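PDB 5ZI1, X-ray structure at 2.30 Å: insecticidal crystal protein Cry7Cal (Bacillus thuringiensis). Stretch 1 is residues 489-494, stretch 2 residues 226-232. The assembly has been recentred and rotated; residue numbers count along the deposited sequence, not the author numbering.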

# COMPACT_ATOMS: atom_id res chain seq x y z
N SER A 489 -2.04 10.45 -1.49
CA SER A 489 -1.49 10.62 -0.16
C SER A 489 -0.51 9.48 0.07
O SER A 489 -0.90 8.31 0.04
CB SER A 489 -2.59 10.63 0.92
OG SER A 489 -2.06 10.28 2.19
N ALA A 490 0.75 9.83 0.32
CA ALA A 490 1.83 8.86 0.43
C ALA A 490 1.86 8.12 1.76
O ALA A 490 2.42 7.02 1.81
CB ALA A 490 3.18 9.56 0.24
N SER A 491 1.27 8.67 2.82
CA SER A 491 1.47 8.13 4.16
C SER A 491 0.28 7.36 4.71
O SER A 491 0.40 6.78 5.80
CB SER A 491 1.82 9.26 5.14
OG SER A 491 0.74 10.16 5.26
N THR A 492 -0.86 7.35 4.02
CA THR A 492 -2.07 6.74 4.57
C THR A 492 -2.39 5.40 3.91
O THR A 492 -3.45 4.83 4.17
CB THR A 492 -3.24 7.70 4.42
OG1 THR A 492 -3.33 8.12 3.06
CG2 THR A 492 -3.03 8.95 5.33
N GLY A 493 -1.48 4.88 3.09
CA GLY A 493 -1.69 3.59 2.46
C GLY A 493 -2.61 3.62 1.27
O GLY A 493 -2.96 2.55 0.75
N GLY A 494 -3.02 4.80 0.81
CA GLY A 494 -3.96 4.88 -0.28
C GLY A 494 -4.46 6.29 -0.40
O GLY A 494 -4.04 7.17 0.35
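Stretch 2 (226-232) VLDLLPL

The contact between residues 226-232 and the loop 489-494 of Cry7Cal is a small packing of aliphatic side chains against backbone, without a direct hydrogen bond across it but joined by one bridging water. It illustrates a general principle: segments far apart in sequence, here at least 260 positions apart for any touching pair, can fit together by shape and let a solvent molecule link polar groups of their backbones.

Stretch 2 starts in a helix that begins earlier in the chain. From Asp228 to Pro231 the backbone keeps helical phi/psi values without the regular bonds, and Leu227 to Leu230 form a type I beta turn, with Leu230 N donating to Leu227 O at 2.9 Å. Stretch 1 has no regular helix or strand, so no crossing angle describes the pair. The direction can nevertheless be followed through the register: Ser491 lies nearest Leu230, CA to CA 5.4 Å, and Thr492 nearest Pro231, CA to CA 4.9 Å, so over this short step both chains advance the same way.

Leu227 and Leu230, three residues apart, at the two ends of the turn, both direct their CA-to-CB bonds toward the loop. The CB of Leu227 lies 3.8 Å from Ala490 O, and the CB of Leu230 lies 3.5 Å from Ser491 O; the side chains of Ser491 and Leu230 also meet, CB to CD1, at 4.2 Å. Pro231 continues the contact with its ring, whose CG comes within 3.6 Å of Thr492 C and 3.4 Å of Gly493 N. Such closeness depends on a bare backbone: Gly493 has a positive phi of 79°, which by itself favours glycine, and an ideal CB there would stand only 2.9 Å from Pro231 CG, a clash.

Thr492 points its CA-to-CB bond away from stretch 2 and instead serves its own loop, its OG1 hydrogen-bonded to Ser489 OG at 2.7 Å. Across the contact, polar linkage falls to the water. The oxygen of water 1 donates to Leu227 O at 2.8 Å and to Ala490 O at 2.6 Å, and accepts from Gly493 N at 3.0 Å. One molecule thus ties two points of the loop to the carbonyl of Leu227, which also accepts the turn bond from Leu230 N. With 253 Å² buried in all, counting both sides, the contact is modest, yet leucine, proline and glycine each have a clear place in it.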

# COMPACT_ATOMS: atom_id res chain seq x y z
N VAL A 226 8.54 0.68 1.99
CA VAL A 226 8.47 1.81 2.91
C VAL A 226 7.05 2.31 3.15
O VAL A 226 6.61 2.34 4.30
CB VAL A 226 9.36 2.96 2.41
CG1 VAL A 226 9.23 4.18 3.36
CG2 VAL A 226 10.79 2.48 2.34
N LEU A 227 6.32 2.70 2.10
CA LEU A 227 5.06 3.42 2.32
C LEU A 227 4.04 2.57 3.07
O LEU A 227 3.30 3.09 3.93
CB LEU A 227 4.46 3.89 1.00
CG LEU A 227 5.31 4.74 0.09
CD1 LEU A 227 4.47 5.25 -1.10
CD2 LEU A 227 5.97 5.88 0.89
N ASP A 228 3.99 1.27 2.77
CA ASP A 228 3.02 0.39 3.41
C ASP A 228 3.25 0.29 4.91
O ASP A 228 2.36 -0.15 5.64
CB ASP A 228 3.05 -1.00 2.76
CG ASP A 228 2.45 -1.01 1.35
OD1 ASP A 228 1.76 -0.04 0.97
OD2 ASP A 228 2.65 -2.01 0.61
N LEU A 229 4.44 0.66 5.39
CA LEU A 229 4.68 0.74 6.83
C LEU A 229 3.96 1.92 7.47
O LEU A 229 3.55 1.83 8.63
CB LEU A 229 6.17 0.87 7.12
CG LEU A 229 7.09 -0.33 6.98
CD1 LEU A 229 8.52 0.14 7.31
CD2 LEU A 229 6.66 -1.49 7.87
N LEU A 230 3.81 3.04 6.75
CA LEU A 230 3.44 4.32 7.36
C LEU A 230 2.02 4.36 7.92
O LEU A 230 1.79 5.04 8.93
CB LEU A 230 3.63 5.47 6.37
CG LEU A 230 5.06 5.61 5.84
CD1 LEU A 230 5.21 6.77 4.88
CD2 LEU A 230 6.06 5.74 6.97
N PRO A 231 1.03 3.68 7.34
CA PRO A 231 -0.30 3.65 7.98
C PRO A 231 -0.30 2.99 9.35
O PRO A 231 -1.17 3.28 10.17
CB PRO A 231 -1.17 2.88 6.98
CG PRO A 231 -0.44 2.96 5.68
CD PRO A 231 1.00 3.03 6.01
N LEU A 232 0.65 2.10 9.62
CA LEU A 232 0.68 1.44 10.92
C LEU A 232 1.18 2.36 12.02
O LEU A 232 0.79 2.18 13.18
CB LEU A 232 1.55 0.20 10.85
CG LEU A 232 0.97 -0.88 9.93
CD1 LEU A 232 2.01 -1.91 9.55
CD2 LEU A 232 -0.19 -1.53 10.64
O HOH W 1 1.47 4.86 2.81